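Local coordinates for protein eukaryotic translation initiation factor 4 gamma 5 (Trypanosoma cruzi, PDB 6OZU) that probably takes part in translation initiation as an eIF4G-type scaffold, through an all-helical MIF4G domain of the kind that binds eIF4A in relatives, at residues G13-V18 with Q48-K53; K25-L30 with V70-N75. All coordinates share one frame; numbering follows the deposited sequence.

In the fold
Both contacts lie in the N-terminal part of the all-helical MIF4G domain, on the same side of the chain's centre, with their own centres about 12 Å apart. Contact 1 joins helices 6-17 and 40-53, contact 2 helices 23-31 and 63-76. Their segments alternate along the sequence, in the order 13-18, 25-30, 48-53, 70-75, which interlocks the first four helices of the domain. The two also touch directly: I50 CG2 packs on V70 CG2 at 3.7 Å, and R17 NH1 forms a salt bridge with E29 OE2 at 3.0 Å. Together they tie the start of the chain onto the helical stack expected for a HEAT-like MIF4G domain.

Contact 1 (G13-V18 with Q48-K53); sequences GILGRV and QVIFNK
L15 reaches from helix 6-17 to V49 and I50 of helix 40-53, and these three side chains supply the apolar part of the contact. The two helix segments run roughly the same way, their directions 32° apart, but their axes come no closer than 11.3 Å, so side chains bridge the gap. CD1 of L15 does most of the touching: it meets CG1 of V49 at 3.8 Å and CG1 of I50 at 4.0 Å. The second methyl, L15 CD2, also lies 4.0 Å from I50 CG1, so that one methylene of the isoleucine is met by both tips of the leucine fork. The L15 and I50 side chains cross nearly at right angles, whereas L15 meets V49 at a slant. In V49, CG1 is the branch anti to the backbone N (chi1 161°), and this places it against the leucine.

The polar part is looser. K53, one turn after V49, starts out extended, with CG anti to its backbone N (chi1 -179°), then bends at each later torsion and brings NZ to 3.9 Å from the backbone O of L15. That is a near approach without a hydrogen bond, although the carbonyl, close to the C-terminal end of its helix, may still attract the ammonium group electrostatically. NZ is hydrogen-bonded to Y66 OH, with a long, weak ion pair to D59.

Helix 63-76 lies against segment 13-18, L69 touching I14 and Y66 touching L15, while V49 also packs on H8, V11 and L12 earlier in helix 6-17. F51 looks elsewhere, meeting F138 edge-to-face and packing on helix 82-112, which ties helix 40-53 to helices 82-112 and 118-144.

Contact 2 (K25-L30 with V70-N75); sequences KMKEEL and VVSLIN
S72 OG nestles against the aliphatic stem of K27, 3.5 Å from both CB and CG, where helix 63-76 meets helix 23-31 in the all-helical, HEAT-like MIF4G fold. No hydrogen bond crosses between segments 25-30 and 70-75; the contact at the serine is van der Waals packing of OG and CB against methylenes. With OG anti to its own backbone N (chi1 177°), the serine reaches toward the lysine, and the small side chain lets the backbones draw near, the CA atoms of K27 and S72 being 6.3 Å apart.

Beyond CG the lysine runs extended alongside S72, CD lying 4.1 Å from S72 CB. Outside the two segments, K27 NZ has a sulfate ion, probably from the crystallisation liquor, as a long, weak ionic partner.

About one turn after K27, and at the residue next to S72, the contact becomes buried and apolar. L73 also packs on I47 and I87, which joins this helix pair to helices 40-53 and 82-112. L30 meets L73 at about a right angle. CG of L30 stands anti to the backbone N (chi1 -175°), and the CD2 methyl beyond it rests 3.9 Å from L73 CB.

Contact 1 (G13-V18 with Q48-K53)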
loop_
_atom_site.group_PDB
_atom_site.type_symbol
_atom_site.label_atom_id
_atom_site.label_comp_id
_atom_site.label_asym_id
_atom_site.label_seq_id
_atom_site.Cartn_x
_atom_site.Cartn_y
_atom_site.Cartn_z
ATOM N N GLY A 13 4.001 -2.360 -21.757
ATOM C CA GLY A 13 4.204 -3.681 -22.340
ATOM C C GLY A 13 4.635 -4.691 -21.295
ATOM O O GLY A 13 3.966 -5.704 -21.117
ATOM N N ILE A 14 5.708 -4.376 -20.541
ATOM C CA ILE A 14 6.254 -5.206 -19.458
ATOM C C ILE A 14 5.181 -5.520 -18.401
ATOM O O ILE A 14 5.043 -6.679 -18.010
ATOM C CB ILE A 14 7.545 -4.554 -18.854
ATOM C CG1 ILE A 14 8.679 -4.509 -19.904
ATOM C CG2 ILE A 14 8.006 -5.273 -17.564
ATOM C CD1 ILE A 14 9.764 -3.484 -19.651
ATOM N N LEU A 15 4.410 -4.496 -17.962
ATOM C CA LEU A 15 3.342 -4.637 -16.952
ATOM C C LEU A 15 2.214 -5.552 -17.454
ATOM O O LEU A 15 1.586 -6.267 -16.669
ATOM C CB LEU A 15 2.778 -3.265 -16.527
ATOM C CG LEU A 15 3.730 -2.281 -15.836
ATOM C CD1 LEU A 15 3.167 -0.886 -15.857
ATOM C CD2 LEU A 15 4.040 -2.696 -14.413
ATOM N N GLY A 16 1.990 -5.527 -18.759
ATOM C CA GLY A 16 1.022 -6.386 -19.419
ATOM C C GLY A 16 1.441 -7.846 -19.357
ATOM O O GLY A 16 0.751 -8.652 -18.721
ATOM N N ARG A 17 2.607 -8.195 -19.977
ATOM C CA ARG A 17 3.120 -9.576 -20.014
ATOM C C ARG A 17 3.611 -10.150 -18.661
ATOM O O ARG A 17 3.870 -11.345 -18.604
ATOM C CB ARG A 17 4.209 -9.811 -21.098
ATOM C CG ARG A 17 5.070 -8.638 -21.516
ATOM C CD ARG A 17 5.834 -8.918 -22.806
ATOM N NE ARG A 17 6.889 -7.924 -23.051
ATOM C CZ ARG A 17 6.834 -6.965 -23.973
ATOM N NH1 ARG A 17 7.838 -6.109 -24.108
ATOM N NH2 ARG A 17 5.777 -6.858 -24.767
ATOM N N VAL A 18 3.696 -9.360 -17.582
ATOM C CA VAL A 18 4.224 -9.865 -16.313
ATOM C C VAL A 18 3.227 -10.827 -15.597
ATOM O O VAL A 18 2.022 -10.562 -15.482
ATOM C CB VAL A 18 4.799 -8.748 -15.378
ATOM C CG1 VAL A 18 3.706 -7.946 -14.675
ATOM C CG2 VAL A 18 5.795 -9.319 -14.377
ATOM N N GLN A 48 4.648 6.879 -12.195
ATOM C CA GLN A 48 3.230 7.254 -12.281
ATOM C C GLN A 48 2.417 6.132 -12.959
ATOM O O GLN A 48 1.359 5.762 -12.456
ATOM C CB GLN A 48 3.076 8.600 -13.031
ATOM C CG GLN A 48 1.636 9.128 -13.153
ATOM C CD GLN A 48 1.298 10.247 -12.184
ATOM O OE1 GLN A 48 2.023 11.244 -12.056
ATOM N NE2 GLN A 48 0.170 10.116 -11.494
ATOM N N VAL A 49 2.940 5.563 -14.061
ATOM C CA VAL A 49 2.323 4.476 -14.830
ATOM C C VAL A 49 2.114 3.229 -13.969
ATOM O O VAL A 49 0.996 2.707 -13.914
ATOM C CB VAL A 49 3.112 4.192 -16.149
ATOM C CG1 VAL A 49 2.800 2.807 -16.729
ATOM C CG2 VAL A 49 2.829 5.265 -17.176
ATOM N N ILE A 50 3.178 2.762 -13.293
ATOM C CA ILE A 50 3.112 1.576 -12.439
ATOM C C ILE A 50 2.128 1.813 -11.274
ATOM O O ILE A 50 1.294 0.942 -11.002
ATOM C CB ILE A 50 4.535 1.135 -11.967
ATOM C CG1 ILE A 50 5.483 0.877 -13.179
ATOM C CG2 ILE A 50 4.453 -0.088 -11.032
ATOM C CD1 ILE A 50 6.949 0.803 -12.884
ATOM N N PHE A 51 2.189 3.005 -10.628
ATOM C CA PHE A 51 1.315 3.362 -9.507
ATOM C C PHE A 51 -0.188 3.452 -9.897
ATOM O O PHE A 51 -1.036 3.063 -9.089
ATOM C CB PHE A 51 1.810 4.627 -8.803
ATOM C CG PHE A 51 2.792 4.372 -7.675
ATOM C CD1 PHE A 51 4.014 3.751 -7.917
ATOM C CD2 PHE A 51 2.513 4.796 -6.381
ATOM C CE1 PHE A 51 4.911 3.508 -6.874
ATOM C CE2 PHE A 51 3.425 4.577 -5.344
ATOM C CZ PHE A 51 4.616 3.936 -5.597
ATOM N N ASN A 52 -0.503 3.894 -11.144
ATOM C CA ASN A 52 -1.888 3.955 -11.634
ATOM C C ASN A 52 -2.444 2.559 -11.962
ATOM O O ASN A 52 -3.565 2.222 -11.554
ATOM C CB ASN A 52 -2.027 4.910 -12.813
ATOM C CG ASN A 52 -1.969 6.379 -12.449
ATOM O OD1 ASN A 52 -2.078 6.770 -11.276
ATOM N ND2 ASN A 52 -1.812 7.231 -13.456
ATOM N N LYS A 53 -1.626 1.726 -12.636
ATOM C CA LYS A 53 -1.970 0.344 -12.970
ATOM C C LYS A 53 -2.167 -0.478 -11.676
ATOM O O LYS A 53 -3.012 -1.372 -11.630
ATOM C CB LYS A 53 -0.882 -0.264 -13.904
ATOM C CG LYS A 53 -1.099 -1.716 -14.383
ATOM C CD LYS A 53 -2.231 -1.903 -15.426
ATOM C CE LYS A 53 -1.803 -2.667 -16.664
ATOM N NZ LYS A 53 -1.682 -4.130 -16.428
#

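Contact 2 (K25-L30 with V70-N75)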
loop_
_atom_site.group_PDB
_atom_site.type_symbol
_atom_site.label_atom_id
_atom_site.label_comp_id
_atom_site.label_asym_id
_atom_site.label_seq_id
_atom_site.Cartn_x
_atom_site.Cartn_y
_atom_site.Cartn_z
ATOM N N LYS A 25 12.243 -12.672 -16.616
ATOM C CA LYS A 25 12.407 -12.149 -17.980
ATOM C C LYS A 25 11.936 -10.692 -18.016
ATOM O O LYS A 25 12.502 -9.880 -18.744
ATOM C CB LYS A 25 11.626 -13.003 -19.008
ATOM C CG LYS A 25 11.950 -12.646 -20.462
ATOM C CD LYS A 25 11.188 -13.473 -21.490
ATOM C CE LYS A 25 11.628 -13.110 -22.896
ATOM N NZ LYS A 25 11.039 -14.006 -23.930
ATOM N N MET A 26 10.911 -10.369 -17.215
ATOM C CA MET A 26 10.328 -9.031 -17.117
ATOM C C MET A 26 11.239 -8.067 -16.352
ATOM O O MET A 26 11.372 -6.898 -16.741
ATOM C CB MET A 26 8.894 -9.094 -16.548
ATOM C CG MET A 26 7.897 -9.781 -17.491
ATOM S SD MET A 26 7.919 -9.153 -19.196
ATOM C CE MET A 26 8.781 -10.495 -20.052
ATOM N N LYS A 27 11.902 -8.584 -15.294
ATOM C CA LYS A 27 12.887 -7.869 -14.491
ATOM C C LYS A 27 14.078 -7.508 -15.377
ATOM O O LYS A 27 14.566 -6.373 -15.298
ATOM C CB LYS A 27 13.355 -8.733 -13.316
ATOM C CG LYS A 27 12.386 -8.759 -12.146
ATOM C CD LYS A 27 12.904 -9.653 -11.047
ATOM C CE LYS A 27 12.049 -9.563 -9.826
ATOM N NZ LYS A 27 12.218 -10.766 -8.971
ATOM N N GLU A 28 14.540 -8.458 -16.235
ATOM C CA GLU A 28 15.681 -8.169 -17.105
ATOM C C GLU A 28 15.281 -7.259 -18.279
ATOM O O GLU A 28 16.117 -6.459 -18.703
ATOM C CB GLU A 28 16.459 -9.427 -17.548
ATOM C CG GLU A 28 15.709 -10.444 -18.391
ATOM C CD GLU A 28 16.322 -11.833 -18.421
ATOM O OE1 GLU A 28 16.386 -12.432 -19.521
ATOM O OE2 GLU A 28 16.732 -12.329 -17.344
ATOM N N GLU A 29 14.002 -7.326 -18.755
ATOM C CA GLU A 29 13.493 -6.422 -19.800
ATOM C C GLU A 29 13.449 -4.962 -19.300
ATOM O O GLU A 29 13.723 -4.042 -20.069
ATOM C CB GLU A 29 12.107 -6.855 -20.287
ATOM C CG GLU A 29 12.146 -7.861 -21.420
ATOM C CD GLU A 29 10.900 -7.910 -22.285
ATOM O OE1 GLU A 29 10.473 -9.032 -22.640
ATOM O OE2 GLU A 29 10.361 -6.830 -22.621
ATOM N N LEU A 30 13.112 -4.766 -18.006
ATOM C CA LEU A 30 13.037 -3.462 -17.355
ATOM C C LEU A 30 14.434 -2.880 -17.152
ATOM O O LEU A 30 14.638 -1.707 -17.475
ATOM C CB LEU A 30 12.258 -3.555 -16.033
ATOM C CG LEU A 30 11.986 -2.252 -15.260
ATOM C CD1 LEU A 30 10.992 -1.355 -15.990
ATOM C CD2 LEU A 30 11.439 -2.558 -13.894
ATOM N N VAL A 70 9.342 -2.807 -9.363
ATOM C CA VAL A 70 9.801 -1.558 -8.751
ATOM C C VAL A 70 10.987 -1.859 -7.812
ATOM O O VAL A 70 11.965 -1.111 -7.820
ATOM C CB VAL A 70 8.643 -0.775 -8.062
ATOM C CG1 VAL A 70 9.159 0.492 -7.371
ATOM C CG2 VAL A 70 7.548 -0.421 -9.069
ATOM N N VAL A 71 10.920 -2.984 -7.056
ATOM C CA VAL A 71 12.005 -3.444 -6.165
ATOM C C VAL A 71 13.244 -3.741 -7.028
ATOM O O VAL A 71 14.352 -3.323 -6.681
ATOM C CB VAL A 71 11.603 -4.683 -5.306
ATOM C CG1 VAL A 71 12.787 -5.197 -4.479
ATOM C CG2 VAL A 71 10.427 -4.361 -4.403
ATOM N N SER A 72 13.024 -4.434 -8.166
ATOM C CA SER A 72 14.031 -4.825 -9.151
ATOM C C SER A 72 14.761 -3.590 -9.714
ATOM O O SER A 72 15.998 -3.572 -9.800
ATOM C CB SER A 72 13.368 -5.624 -10.269
ATOM O OG SER A 72 14.292 -5.979 -11.282
ATOM N N LEU A 73 13.969 -2.560 -10.059
ATOM C CA LEU A 73 14.391 -1.286 -10.614
ATOM C C LEU A 73 15.283 -0.515 -9.639
ATOM O O LEU A 73 16.294 0.009 -10.074
ATOM C CB LEU A 73 13.138 -0.486 -11.027
ATOM C CG LEU A 73 13.279 0.945 -11.540
ATOM C CD1 LEU A 73 14.135 1.011 -12.790
ATOM C CD2 LEU A 73 11.903 1.537 -11.836
ATOM N N ILE A 74 14.949 -0.484 -8.334
ATOM C CA ILE A 74 15.779 0.211 -7.336
ATOM C C ILE A 74 16.960 -0.675 -6.860
ATOM O O ILE A 74 17.931 -0.158 -6.308
ATOM C CB ILE A 74 14.990 0.858 -6.158
ATOM C CG1 ILE A 74 14.201 -0.150 -5.337
ATOM C CG2 ILE A 74 14.091 1.999 -6.651
ATOM C CD1 ILE A 74 13.903 0.370 -3.950
ATOM N N ASN A 75 16.899 -1.997 -7.106
ATOM C CA ASN A 75 18.009 -2.906 -6.794
ATOM C C ASN A 75 19.097 -2.792 -7.896
ATOM O O ASN A 75 20.269 -3.079 -7.639
ATOM C CB ASN A 75 17.522 -4.349 -6.660
ATOM C CG ASN A 75 16.901 -4.717 -5.327
ATOM O OD1 ASN A 75 16.764 -5.898 -5.021
ATOM N ND2 ASN A 75 16.489 -3.750 -4.500
#